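FBP protein (Leishmania major, PDB 5OEZ) probably catalyses the magnesium-dependent hydrolysis of fructose 1,6-bisphosphate to fructose 6-phosphate and phosphate as a homotetramer in gluconeogenesis. Local coordinates at residues Phe28-Leu31 / Met32-Ile35; Thr191-Pro194 / Asn195-Glu198; Glu231-Asp234 / Tyr235-Asn239; Val328-Cys331 / Met332-Asp336; Gln309-Arg313 / Leu314-Thr318. One frame throughout, in Å; residues are numbered along the deposited sequence.

Overall arrangement
Followed from the N terminus, the five contacts come strictly in series: none nests within or crosses another, and each joins residues that are neighbours in sequence. Interaction 1 is a turn and more of helix 27-47, beside the AMP site. Interaction 2 closes the hairpin loop between strands 187-193 and 198-203; its centre lies about 17 Å from that of interaction 1, and both meet the second subunit. Across the chain's centre from interaction 1, interaction 3 lies at the end of helix 227-238. Interaction 5 turns the chain into strand 317-323, which leads directly to helix 325-338 and interaction 4. Interactions 3 and 4 touch, Tyr-232 and Tyr-235 packing on Cys-331 and Phe-334.

Interaction 1: residues Phe28-Leu31 / Met32-Ile35; sequences FTLL and MMAI
The AMP site of this enzyme includes Phe-28 and Thr-29, on the first turns of helix 27-47, where both pack against Met-32 and Met-33, one turn on. Met-32 lies alongside Phe-28, the two side chains pointing the same way. Its CG sits over one face of the ring, displaced toward the rim, 4.0 Å from the ring centroid in a CH-pi contact. With chi2 and chi3 both near -50°, the methionine chain folds back on itself, and SD comes obliquely to the same ring, 4.7 Å from its centroid: a Met-aromatic contact. Thr-29 meets the next methionine through its methyl group, CG2 lying 4.0 Å from Met-33 SD. Farther round the same stretch of helix, Leu-31 CG approaches Ile-35 CD1 at 4.3 Å. The backbone beneath is regular alpha helix, as in the 2.9 Å bond from Met-32 N to Phe-28 O, with an N-H...O angle of 164°. Around this turn, Ile-16 of helix 12-18 touches Phe-28, Thr-29 and Met-32, while Tyr-113 touches Phe-28; both neighbours also belong to the AMP site. Thr-29, Leu-30 and Met-33 face the second subunit, where Met-33 packs on Met-33 of that subunit. The same turns thus carry both AMP-site residues and a subunit contact. The chemistry is apolar and polarisable: CG and SD of Met-32 cover one side of the Phe-28 ring along the helix flank.

Interaction 2: residues Thr191-Pro194 / Asn195-Glu198; sequences TLDP and NIGE
Strand 187-193 ends in a tight reversal, the segments 191-194 and 195-198 running 136° apart and joined by one antiparallel hydrogen-bonded pair, Asp-193 with Glu-198. Asp-193 N donates to Glu-198 O at 2.9 Å, nearly straight at 169°. The carbonyl of Asp-193 faces into the loop: Ile-196 N reaches its O at 3.2 Å from above the carbonyl plane, and Gly-197 N adds a weak bond. Gly-197 has positive phi (53°), which lets the chain swing back into strand 198-203 and complete the beta hairpin.

The carboxylate of Asp-193 also folds over the turn. With CG turned away from the backbone N (chi1 -177°), OD1 accepts from Asn-195 N at 2.9 Å, met almost head-on along the C-O bond; a side-chain oxygen receiving the N-H two residues on is an Asx-turn arrangement. The same carboxylate lies against Ile-196, CG to CG1 at 3.8 Å. On the face opposite Asp-193, Leu-192 CD1 comes 3.6 Å from Glu-198 O.

The second subunit supplies charges: its Lys-44 bridges Asp-193 OD2, and its Lys-40 bridges Glu-198 OE2. One oxygen of Asp-193 therefore shapes the turn while the other meets a lysine across the interface, and that positive charge would be expected to stabilise the ionised carboxylate.

Interaction 3: residues Glu231-Asp234 / Tyr235-Asn239; sequences EYID and YLKMN
Residues 231-238 form the last turns of helix 227-238, followed by Asn-239, with i to i+4 bonds of which Met-238 N to Asp-234 O is weak. This helix is the crossover of a beta-alpha-beta unit between the parallel strands 214-216 and 245-246. Leu-236 spans one face of the Tyr-232 ring, its CG 4.2 Å from the ring centroid in a CH-pi contact displaced toward the rim. Both methyl branches lie over the same face near the hydroxyl end, CD2 3.7 Å from Tyr-232 CE1 and CD1 3.8 Å from Tyr-232 CZ. Met-238 runs alongside Asp-234; a bend at its last torsion (chi3 -61°) brings CE back to Asp-234 CB at 3.6 Å. Lys-237, by contrast, is extended, its CE passing Ile-233 CG2 at 3.9 Å on the way to salt bridges with Glu-219 of its own chain and Glu-219 of the third subunit. Asp-234 OD1 is taken by Tyr-222 OH. Beyond the last turn, Asn-239 leaves helical geometry and folds its side chain back: Tyr-235 O accepts both Asn-239 N and, at 2.9 Å with an angle of 160°, Asn-239 ND2, while Asn-239 CB sits 3.4 Å above the plane of the Tyr-235 ring.

Interaction 4: residues Val328-Cys331 / Met332-Asp336; sequences VDLC and MAFRD
Leu-330 and Phe-334, one helical turn apart, are brought side by side by their first torsions: chi1 of 177° swings the leucine CG away from its backbone N, while chi1 of -77° in the phenylalanine sets the ring beside its own N. The side chains point the same way, with Leu-330 CD1 4.2 Å from Phe-334 CE1. The ring presents its edge to the backbone, CD1 lying 3.3 Å from Leu-330 O near the ring plane. Met-332 is bent at chi2 and chi3, which carries CE to Cys-331 SG at 3.7 Å and places SD over one face of the Arg-335 guanidinium, toward its rim. That guanidinium grips Asp-336 side-on in a salt bridge, NE and NH2 both donating to the single oxygen OD1, at 3.0 Å from NE and within 4° of the guanidinium plane. The backbone is less even: Met-332 N to Val-328 O is a sound 3.0 Å bond, but the bonds of Phe-334 N and Arg-335 N are weak. Val-328 and Cys-331 rest on strand 265-268, and Cys-331 also meets Tyr-232. The whole is an amphipathic C-terminal helix, 325-338, packed between helix 227-238 and the sheet of the C-terminal domain.

Interaction 5: residues Gln309-Arg313 / Leu314-Thr318; sequences QSITR and LHQRT
The side-chain amide of Gln-316 fills the inside of a bend and bonds to the backbone of three preceding residues. Its OE1 accepts three donors: Thr-312 N at 2.8 Å, in the plane of the amide carbonyl; Arg-313 N at 3.1 Å, slightly tilted from that plane; and Thr-312 OG1 at 3.2 Å, from well above it, where no lone pair points. The other end of the amide, NE2, donates to Ser-310 O at 3.0 Å, lying in the plane of that carbonyl. Both halves of a buried amide are thus engaged and its flip state is fixed, since oxygen faces donors and nitrogen faces an acceptor. An extended chain beyond CG (chi2 -172°) carries the amide across the bend. The bend ends in a type I beta turn from Arg-313 to Gln-316, its closing bond from Gln-316 N to Arg-313 O weak at 3.4 Å, and it feeds the chain into strand 317-323 of the C-terminal domain sheet. Arg-313 lays its guanidinium over the CB methylene of Gln-316, which sits 3.7 Å above the centre of one face. The charge of Arg-313 is met by Glu-276 in a salt bridge from NH2. At the mouth of the bend, Gln-309 NE2 reaches Thr-318 OG1 in a weak bond of 3.5 Å, straight at 167°.

Interaction 1: residues Phe28-Leu31 / Met32-Ile35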
loop_
_atom_site.group_PDB
_atom_site.type_symbol
_atom_site.label_atom_id
_atom_site.label_comp_id
_atom_site.label_asym_id
_atom_site.label_seq_id
_atom_site.Cartn_x
_atom_site.Cartn_y
_atom_site.Cartn_z
ATOM N N PHE C 28 -17.708 -23.027 6.616
ATOM C CA PHE C 28 -17.008 -22.158 7.555
ATOM C C PHE C 28 -15.888 -21.370 6.862
ATOM O O PHE C 28 -15.654 -20.194 7.175
ATOM C CB PHE C 28 -16.472 -22.955 8.763
ATOM C CG PHE C 28 -15.936 -22.084 9.871
ATOM C CD1 PHE C 28 -16.768 -21.202 10.532
ATOM C CD2 PHE C 28 -14.596 -22.141 10.244
ATOM C CE1 PHE C 28 -16.278 -20.384 11.538
ATOM C CE2 PHE C 28 -14.098 -21.330 11.244
ATOM C CZ PHE C 28 -14.942 -20.450 11.899
ATOM N N THR C 29 -15.196 -22.023 5.939
ATOM C CA THR C 29 -14.180 -21.377 5.131
ATOM C C THR C 29 -14.766 -20.205 4.349
ATOM O O THR C 29 -14.189 -19.109 4.340
ATOM C CB THR C 29 -13.539 -22.408 4.190
ATOM O OG1 THR C 29 -12.900 -23.412 4.978
ATOM C CG2 THR C 29 -12.477 -21.778 3.283
ATOM N N LEU C 30 -15.898 -20.430 3.689
ATOM C CA LEU C 30 -16.542 -19.368 2.923
ATOM C C LEU C 30 -16.980 -18.230 3.832
ATOM O O LEU C 30 -16.813 -17.062 3.476
ATOM C CB LEU C 30 -17.717 -19.892 2.093
ATOM C CG LEU C 30 -17.431 -20.955 1.022
ATOM C CD1 LEU C 30 -18.657 -21.168 0.141
ATOM C CD2 LEU C 30 -16.226 -20.604 0.173
ATOM N N LEU C 31 -17.513 -18.563 5.013
ATOM C CA LEU C 31 -17.865 -17.542 5.998
ATOM C C LEU C 31 -16.652 -16.674 6.381
ATOM O O LEU C 31 -16.731 -15.455 6.386
ATOM C CB LEU C 31 -18.451 -18.183 7.255
ATOM C CG LEU C 31 -18.934 -17.229 8.350
ATOM C CD1 LEU C 31 -20.252 -16.609 7.924
ATOM C CD2 LEU C 31 -19.118 -17.970 9.666
ATOM N N MET C 32 -15.543 -17.315 6.714
ATOM C CA MET C 32 -14.346 -16.588 7.107
ATOM C C MET C 32 -13.730 -15.788 5.969
ATOM O O MET C 32 -13.128 -14.756 6.232
ATOM C CB MET C 32 -13.317 -17.503 7.775
ATOM C CG MET C 32 -13.770 -18.039 9.132
ATOM S SD MET C 32 -14.373 -16.772 10.273
ATOM C CE MET C 32 -13.058 -15.531 10.239
ATOM N N MET C 33 -13.885 -16.245 4.723
ATOM C CA MET C 33 -13.499 -15.423 3.566
ATOM C C MET C 33 -14.282 -14.142 3.532
ATOM O O MET C 33 -13.720 -13.064 3.286
ATOM C CB MET C 33 -13.773 -16.114 2.233
ATOM C CG MET C 33 -12.559 -16.469 1.422
ATOM S SD MET C 33 -12.217 -18.229 1.478
ATOM C CE MET C 33 -13.587 -19.127 0.790
ATOM N N ALA C 34 -15.598 -14.271 3.700
ATOM C CA ALA C 34 -16.477 -13.112 3.670
ATOM C C ALA C 34 -16.124 -12.097 4.785
ATOM O O ALA C 34 -16.115 -10.881 4.546
ATOM C CB ALA C 34 -17.923 -13.555 3.759
ATOM N N ILE C 35 -15.807 -12.600 5.975
ATOM C CA ILE C 35 -15.421 -11.747 7.104
ATOM C C ILE C 35 -14.085 -11.044 6.859
ATOM O O ILE C 35 -13.932 -9.855 7.169
ATOM C CB ILE C 35 -15.401 -12.543 8.428
ATOM C CG1 ILE C 35 -16.844 -12.903 8.827
ATOM C CG2 ILE C 35 -14.766 -11.739 9.557
ATOM C CD1 ILE C 35 -16.981 -13.791 10.043
#

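Interaction 2: residues Thr191-Pro194 / Asn195-Glu198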
loop_
_atom_site.group_PDB
_atom_site.type_symbol
_atom_site.label_atom_id
_atom_site.label_comp_id
_atom_site.label_asym_id
_atom_site.label_seq_id
_atom_site.Cartn_x
_atom_site.Cartn_y
_atom_site.Cartn_z
ATOM N N THR C 191 -2.434 -11.015 11.755
ATOM C CA THR C 191 -2.151 -9.648 11.388
ATOM C C THR C 191 -2.228 -9.508 9.881
ATOM O O THR C 191 -1.714 -10.342 9.137
ATOM C CB THR C 191 -0.776 -9.226 11.934
ATOM O OG1 THR C 191 -0.783 -9.394 13.358
ATOM C CG2 THR C 191 -0.460 -7.767 11.615
ATOM N N LEU C 192 -2.843 -8.421 9.434
ATOM C CA LEU C 192 -3.002 -8.150 8.017
ATOM C C LEU C 192 -1.661 -7.721 7.425
ATOM O O LEU C 192 -1.056 -6.771 7.896
ATOM C CB LEU C 192 -4.040 -7.048 7.785
ATOM C CG LEU C 192 -4.312 -6.578 6.349
ATOM C CD1 LEU C 192 -4.771 -7.729 5.471
ATOM C CD2 LEU C 192 -5.360 -5.475 6.352
ATOM N N ASP C 193 -1.204 -8.446 6.409
ATOM C CA ASP C 193 -0.038 -8.047 5.623
ATOM C C ASP C 193 -0.569 -7.190 4.472
ATOM O O ASP C 193 -1.151 -7.721 3.527
ATOM C CB ASP C 193 0.711 -9.262 5.092
ATOM C CG ASP C 193 1.990 -8.882 4.327
ATOM O OD1 ASP C 193 2.052 -7.777 3.737
ATOM O OD2 ASP C 193 2.926 -9.708 4.295
ATOM N N PRO C 194 -0.383 -5.860 4.546
ATOM C CA PRO C 194 -0.973 -4.995 3.518
ATOM C C PRO C 194 -0.369 -5.198 2.111
ATOM O O PRO C 194 -1.034 -4.910 1.121
ATOM C CB PRO C 194 -0.684 -3.584 4.042
ATOM C CG PRO C 194 0.538 -3.730 4.883
ATOM C CD PRO C 194 0.464 -5.102 5.489
ATOM N N ASN C 195 0.849 -5.722 2.035
ATOM C CA ASN C 195 1.478 -6.043 0.754
ATOM C C ASN C 195 0.858 -7.195 -0.032
ATOM O O ASN C 195 0.996 -7.222 -1.244
ATOM C CB ASN C 195 2.968 -6.300 0.965
ATOM C CG ASN C 195 3.679 -5.070 1.485
ATOM O OD1 ASN C 195 3.325 -3.939 1.132
ATOM N ND2 ASN C 195 4.679 -5.272 2.318
ATOM N N ILE C 196 0.189 -8.133 0.636
ATOM C CA ILE C 196 -0.497 -9.234 -0.060
ATOM C C ILE C 196 -1.993 -9.340 0.229
ATOM O O ILE C 196 -2.653 -10.221 -0.303
ATOM C CB ILE C 196 0.205 -10.595 0.199
ATOM C CG1 ILE C 196 0.240 -10.954 1.692
ATOM C CG2 ILE C 196 1.617 -10.554 -0.375
ATOM C CD1 ILE C 196 0.942 -12.257 2.021
ATOM N N GLY C 197 -2.532 -8.438 1.047
ATOM C CA GLY C 197 -3.932 -8.476 1.443
ATOM C C GLY C 197 -4.390 -9.800 2.020
ATOM O O GLY C 197 -5.416 -10.336 1.619
ATOM N N GLU C 198 -3.604 -10.343 2.936
ATOM C CA GLU C 198 -3.945 -11.593 3.609
ATOM C C GLU C 198 -3.641 -11.410 5.087
ATOM O O GLU C 198 -2.699 -10.718 5.462
ATOM C CB GLU C 198 -3.129 -12.768 3.065
ATOM C CG GLU C 198 -3.364 -13.113 1.591
ATOM C CD GLU C 198 -4.637 -13.909 1.311
ATOM O OE1 GLU C 198 -5.250 -14.448 2.257
ATOM O OE2 GLU C 198 -5.012 -14.011 0.116
#

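Interaction 3: residues Glu231-Asp234 / Tyr235-Asn239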
loop_
_atom_site.group_PDB
_atom_site.type_symbol
_atom_site.label_atom_id
_atom_site.label_comp_id
_atom_site.label_asym_id
_atom_site.label_seq_id
_atom_site.Cartn_x
_atom_site.Cartn_y
_atom_site.Cartn_z
ATOM N N GLU C 231 -15.679 0.045 46.287
ATOM C CA GLU C 231 -14.722 -0.516 47.238
ATOM C C GLU C 231 -13.598 -1.265 46.547
ATOM O O GLU C 231 -12.451 -1.154 46.951
ATOM C CB GLU C 231 -15.428 -1.416 48.255
ATOM C CG GLU C 231 -16.316 -0.628 49.205
ATOM C CD GLU C 231 -17.087 -1.498 50.190
ATOM O OE1 GLU C 231 -16.687 -2.681 50.445
ATOM O OE2 GLU C 231 -18.079 -0.965 50.761
ATOM N N TYR C 232 -13.944 -2.014 45.517
ATOM C CA TYR C 232 -12.965 -2.764 44.741
ATOM C C TYR C 232 -11.968 -1.821 44.082
ATOM O O TYR C 232 -10.755 -2.027 44.158
ATOM C CB TYR C 232 -13.666 -3.633 43.689
ATOM C CG TYR C 232 -12.763 -4.170 42.588
ATOM C CD1 TYR C 232 -11.738 -5.055 42.877
ATOM C CD2 TYR C 232 -12.943 -3.796 41.258
ATOM C CE1 TYR C 232 -10.932 -5.557 41.880
ATOM C CE2 TYR C 232 -12.125 -4.280 40.253
ATOM C CZ TYR C 232 -11.123 -5.163 40.565
ATOM O OH TYR C 232 -10.315 -5.680 39.561
ATOM N N ILE C 233 -12.486 -0.775 43.454
ATOM C CA ILE C 233 -11.628 0.192 42.785
ATOM C C ILE C 233 -10.748 0.927 43.806
ATOM O O ILE C 233 -9.549 1.078 43.571
ATOM C CB ILE C 233 -12.425 1.145 41.870
ATOM C CG1 ILE C 233 -13.055 0.362 40.708
ATOM C CG2 ILE C 233 -11.541 2.265 41.326
ATOM C CD1 ILE C 233 -12.077 -0.298 39.737
ATOM N N ASP C 234 -11.321 1.323 44.942
ATOM C CA ASP C 234 -10.536 1.964 46.005
ATOM C C ASP C 234 -9.398 1.054 46.496
ATOM O O ASP C 234 -8.291 1.522 46.761
ATOM C CB ASP C 234 -11.432 2.398 47.173
ATOM C CG ASP C 234 -12.372 3.566 46.816
ATOM O OD1 ASP C 234 -12.339 4.089 45.677
ATOM O OD2 ASP C 234 -13.180 3.958 47.693
ATOM N N TYR C 235 -9.673 -0.243 46.584
ATOM C CA TYR C 235 -8.678 -1.212 47.012
ATOM C C TYR C 235 -7.509 -1.293 46.010
ATOM O O TYR C 235 -6.366 -1.235 46.422
ATOM C CB TYR C 235 -9.312 -2.591 47.194
ATOM C CG TYR C 235 -8.311 -3.659 47.574
ATOM C CD1 TYR C 235 -7.915 -3.832 48.902
ATOM C CD2 TYR C 235 -7.744 -4.504 46.595
ATOM C CE1 TYR C 235 -6.994 -4.823 49.251
ATOM C CE2 TYR C 235 -6.806 -5.482 46.934
ATOM C CZ TYR C 235 -6.435 -5.634 48.255
ATOM O OH TYR C 235 -5.512 -6.584 48.602
ATOM N N LEU C 236 -7.813 -1.426 44.717
ATOM C CA LEU C 236 -6.782 -1.406 43.672
ATOM C C LEU C 236 -5.834 -0.201 43.799
ATOM O O LEU C 236 -4.627 -0.353 43.667
ATOM C CB LEU C 236 -7.391 -1.403 42.273
ATOM C CG LEU C 236 -8.273 -2.565 41.837
ATOM C CD1 LEU C 236 -8.547 -2.444 40.346
ATOM C CD2 LEU C 236 -7.674 -3.933 42.153
ATOM N N LYS C 237 -6.376 0.960 44.124
ATOM C CA LYS C 237 -5.565 2.164 44.304
ATOM C C LYS C 237 -4.838 2.310 45.632
ATOM O O LYS C 237 -3.810 2.984 45.694
ATOM C CB LYS C 237 -6.456 3.373 44.206
ATOM C CG LYS C 237 -7.202 3.498 42.906
ATOM C CD LYS C 237 -7.951 4.799 42.989
ATOM C CE LYS C 237 -8.849 4.979 41.802
ATOM N NZ LYS C 237 -9.286 6.387 41.806
ATOM N N MET C 238 -5.402 1.778 46.711
ATOM C CA MET C 238 -4.917 2.110 48.057
ATOM C C MET C 238 -4.397 0.957 48.889
ATOM O O MET C 238 -3.878 1.191 49.964
ATOM C CB MET C 238 -6.001 2.868 48.828
ATOM C CG MET C 238 -6.156 4.319 48.368
ATOM S SD MET C 238 -7.431 5.252 49.252
ATOM C CE MET C 238 -8.918 4.326 48.884
ATOM N N ASN C 239 -4.475 -0.273 48.394
ATOM C CA ASN C 239 -3.917 -1.420 49.130
ATOM C C ASN C 239 -2.393 -1.298 49.250
ATOM O O ASN C 239 -1.751 -0.713 48.392
ATOM C CB ASN C 239 -4.314 -2.765 48.477
ATOM C CG ASN C 239 -3.466 -3.103 47.261
ATOM O OD1 ASN C 239 -2.499 -3.847 47.377
ATOM N ND2 ASN C 239 -3.820 -2.562 46.100
#

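Interaction 4: residues Val328-Cys331 / Met332-Asp336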
loop_
_atom_site.group_PDB
_atom_site.type_symbol
_atom_site.label_atom_id
_atom_site.label_comp_id
_atom_site.label_asym_id
_atom_site.label_seq_id
_atom_site.Cartn_x
_atom_site.Cartn_y
_atom_site.Cartn_z
ATOM N N VAL C 328 -10.300 -11.176 38.009
ATOM C CA VAL C 328 -11.767 -11.300 38.055
ATOM C C VAL C 328 -12.243 -11.912 39.381
ATOM O O VAL C 328 -13.267 -11.488 39.895
ATOM C CB VAL C 328 -12.335 -12.089 36.862
ATOM C CG1 VAL C 328 -13.839 -12.302 36.995
ATOM C CG2 VAL C 328 -12.051 -11.342 35.582
ATOM N N ASP C 329 -11.508 -12.890 39.931
ATOM C CA ASP C 329 -11.832 -13.467 41.276
ATOM C C ASP C 329 -11.755 -12.416 42.395
ATOM O O ASP C 329 -12.612 -12.396 43.254
ATOM C CB ASP C 329 -10.912 -14.641 41.655
ATOM C CG ASP C 329 -11.130 -15.892 40.785
ATOM O OD1 ASP C 329 -12.181 -16.013 40.119
ATOM O OD2 ASP C 329 -10.217 -16.749 40.743
ATOM N N LEU C 330 -10.748 -11.536 42.355
ATOM C CA LEU C 330 -10.608 -10.488 43.361
ATOM C C LEU C 330 -11.790 -9.519 43.284
ATOM O O LEU C 330 -12.340 -9.145 44.305
ATOM C CB LEU C 330 -9.280 -9.736 43.199
ATOM C CG LEU C 330 -9.012 -8.560 44.151
ATOM C CD1 LEU C 330 -8.861 -9.074 45.561
ATOM C CD2 LEU C 330 -7.782 -7.758 43.745
ATOM N N CYS C 331 -12.176 -9.159 42.063
ATOM C CA CYS C 331 -13.328 -8.303 41.804
ATOM C C CYS C 331 -14.618 -8.922 42.341
ATOM O O CYS C 331 -15.380 -8.277 43.041
ATOM C CB CYS C 331 -13.447 -8.040 40.296
ATOM S SG CYS C 331 -14.791 -6.966 39.761
ATOM N N MET C 332 -14.841 -10.196 42.043
ATOM C CA MET C 332 -16.030 -10.889 42.525
ATOM C C MET C 332 -16.048 -11.067 44.039
ATOM O O MET C 332 -17.122 -11.196 44.627
ATOM C CB MET C 332 -16.202 -12.243 41.815
ATOM C CG MET C 332 -16.617 -12.131 40.353
ATOM S SD MET C 332 -18.094 -11.118 40.039
ATOM C CE MET C 332 -17.379 -9.586 39.443
ATOM N N ALA C 333 -14.875 -11.092 44.669
ATOM C CA ALA C 333 -14.793 -11.220 46.122
ATOM C C ALA C 333 -15.385 -10.008 46.825
ATOM O O ALA C 333 -15.957 -10.150 47.899
ATOM C CB ALA C 333 -13.357 -11.449 46.564
ATOM N N PHE C 334 -15.220 -8.825 46.245
ATOM C CA PHE C 334 -15.874 -7.633 46.781
ATOM C C PHE C 334 -17.404 -7.705 46.620
ATOM O O PHE C 334 -18.135 -7.301 47.510
ATOM C CB PHE C 334 -15.320 -6.352 46.146
ATOM C CG PHE C 334 -13.988 -5.937 46.690
ATOM C CD1 PHE C 334 -12.798 -6.433 46.149
ATOM C CD2 PHE C 334 -13.915 -5.055 47.771
ATOM C CE1 PHE C 334 -11.558 -6.052 46.663
ATOM C CE2 PHE C 334 -12.693 -4.688 48.295
ATOM C CZ PHE C 334 -11.507 -5.182 47.733
ATOM N N ARG C 335 -17.877 -8.213 45.488
ATOM C CA ARG C 335 -19.317 -8.388 45.268
ATOM C C ARG C 335 -19.902 -9.428 46.245
ATOM O O ARG C 335 -20.938 -9.173 46.866
ATOM C CB ARG C 335 -19.611 -8.815 43.810
ATOM C CG ARG C 335 -21.067 -8.675 43.388
ATOM C CD ARG C 335 -21.914 -9.953 43.496
ATOM N NE ARG C 335 -21.220 -11.236 43.239
ATOM C CZ ARG C 335 -21.078 -11.835 42.049
ATOM N NH1 ARG C 335 -21.546 -11.290 40.922
ATOM N NH2 ARG C 335 -20.428 -12.996 41.979
ATOM N N ASP C 336 -19.191 -10.539 46.445
ATOM C CA ASP C 336 -19.650 -11.604 47.346
ATOM C C ASP C 336 -19.769 -11.169 48.793
ATOM O O ASP C 336 -20.743 -11.534 49.490
ATOM C CB ASP C 336 -18.756 -12.858 47.241
ATOM C CG ASP C 336 -18.811 -13.525 45.841
ATOM O OD1 ASP C 336 -19.654 -13.123 44.989
ATOM O OD2 ASP C 336 -17.976 -14.431 45.585
#

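Interaction 5: residues Gln309-Arg313 / Leu314-Thr318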
loop_
_atom_site.group_PDB
_atom_site.type_symbol
_atom_site.label_atom_id
_atom_site.label_comp_id
_atom_site.label_asym_id
_atom_site.label_seq_id
_atom_site.Cartn_x
_atom_site.Cartn_y
_atom_site.Cartn_z
ATOM N N GLN C 309 -25.789 -17.265 30.285
ATOM C CA GLN C 309 -27.042 -16.490 30.321
ATOM C C GLN C 309 -27.974 -16.882 29.186
ATOM O O GLN C 309 -27.527 -17.114 28.061
ATOM C CB GLN C 309 -26.779 -14.992 30.243
ATOM C CG GLN C 309 -26.020 -14.432 31.437
ATOM C CD GLN C 309 -25.652 -12.966 31.254
ATOM O OE1 GLN C 309 -26.224 -12.265 30.414
ATOM N NE2 GLN C 309 -24.708 -12.482 32.062
ATOM N N SER C 310 -29.268 -16.946 29.488
ATOM C CA SER C 310 -30.291 -17.192 28.468
ATOM C C SER C 310 -30.517 -15.943 27.618
ATOM O O SER C 310 -30.484 -14.821 28.132
ATOM C CB SER C 310 -31.618 -17.598 29.111
ATOM O OG SER C 310 -31.501 -18.824 29.789
ATOM N N ILE C 311 -30.728 -16.149 26.324
ATOM C CA ILE C 311 -31.138 -15.087 25.429
ATOM C C ILE C 311 -32.666 -15.036 25.420
ATOM O O ILE C 311 -33.330 -15.941 24.912
ATOM C CB ILE C 311 -30.548 -15.267 24.005
ATOM C CG1 ILE C 311 -29.034 -15.041 24.031
ATOM C CG2 ILE C 311 -31.195 -14.298 23.019
ATOM C CD1 ILE C 311 -28.213 -16.284 23.781
ATOM N N THR C 312 -33.207 -13.986 26.022
ATOM C CA THR C 312 -34.642 -13.698 26.015
ATOM C C THR C 312 -34.972 -12.673 24.919
ATOM O O THR C 312 -36.097 -12.631 24.441
ATOM C CB THR C 312 -35.090 -13.146 27.399
ATOM O OG1 THR C 312 -34.576 -11.823 27.588
ATOM C CG2 THR C 312 -34.570 -14.018 28.556
ATOM N N ARG C 313 -33.987 -11.851 24.535
ATOM C CA ARG C 313 -34.197 -10.653 23.722
ATOM C C ARG C 313 -33.017 -10.406 22.785
ATOM O O ARG C 313 -31.892 -10.541 23.187
ATOM C CB ARG C 313 -34.395 -9.460 24.643
ATOM C CG ARG C 313 -35.836 -9.175 24.960
ATOM C CD ARG C 313 -35.819 -8.075 25.982
ATOM N NE ARG C 313 -35.110 -8.520 27.165
ATOM C CZ ARG C 313 -34.296 -7.787 27.919
ATOM N NH1 ARG C 313 -34.041 -6.496 27.669
ATOM N NH2 ARG C 313 -33.720 -8.371 28.951
ATOM N N LEU C 314 -33.284 -10.062 21.535
ATOM C CA LEU C 314 -32.230 -9.806 20.569
ATOM C C LEU C 314 -31.256 -8.703 21.025
ATOM O O LEU C 314 -30.038 -8.835 20.836
ATOM C CB LEU C 314 -32.884 -9.498 19.231
ATOM C CG LEU C 314 -32.103 -9.063 18.015
ATOM C CD1 LEU C 314 -31.191 -10.201 17.580
ATOM C CD2 LEU C 314 -33.027 -8.600 16.885
ATOM N N HIS C 315 -31.782 -7.681 21.699
ATOM C CA HIS C 315 -31.016 -6.502 22.117
ATOM C C HIS C 315 -30.799 -6.422 23.620
ATOM O O HIS C 315 -30.565 -5.350 24.160
ATOM C CB HIS C 315 -31.730 -5.270 21.599
ATOM C CG HIS C 315 -31.592 -5.109 20.126
ATOM N ND1 HIS C 315 -30.373 -5.067 19.477
ATOM C CD2 HIS C 315 -32.533 -5.005 19.167
ATOM C CE1 HIS C 315 -30.578 -4.933 18.179
ATOM N NE2 HIS C 315 -31.882 -4.890 17.966
ATOM N N GLN C 316 -30.797 -7.568 24.288
ATOM C CA GLN C 316 -30.622 -7.598 25.737
ATOM C C GLN C 316 -29.172 -7.250 26.107
ATOM O O GLN C 316 -28.248 -7.395 25.303
ATOM C CB GLN C 316 -31.119 -8.932 26.318
ATOM C CG GLN C 316 -30.096 -9.924 26.826
ATOM C CD GLN C 316 -30.743 -11.261 27.192
ATOM O OE1 GLN C 316 -31.575 -11.787 26.447
ATOM N NE2 GLN C 316 -30.376 -11.809 28.338
ATOM N N ARG C 317 -29.000 -6.755 27.325
ATOM C CA ARG C 317 -27.731 -6.226 27.778
ATOM C C ARG C 317 -27.275 -6.819 29.084
ATOM O O ARG C 317 -28.039 -7.487 29.779
ATOM C CB ARG C 317 -27.843 -4.743 27.987
ATOM C CG ARG C 317 -28.262 -3.991 26.752
ATOM C CD ARG C 317 -28.076 -2.521 26.993
ATOM N NE ARG C 317 -28.481 -1.770 25.803
ATOM C CZ ARG C 317 -27.794 -0.837 25.145
ATOM N NH1 ARG C 317 -26.586 -0.477 25.535
ATOM N NH2 ARG C 317 -28.341 -0.226 24.083
ATOM N N THR C 318 -26.000 -6.585 29.384
ATOM C CA THR C 318 -25.363 -7.125 30.572
ATOM C C THR C 318 -24.157 -6.254 30.932
ATOM O O THR C 318 -23.506 -5.752 30.031
ATOM C CB THR C 318 -24.911 -8.611 30.348
ATOM O OG1 THR C 318 -24.183 -9.088 31.485
ATOM C CG2 THR C 318 -24.038 -8.776 29.105
#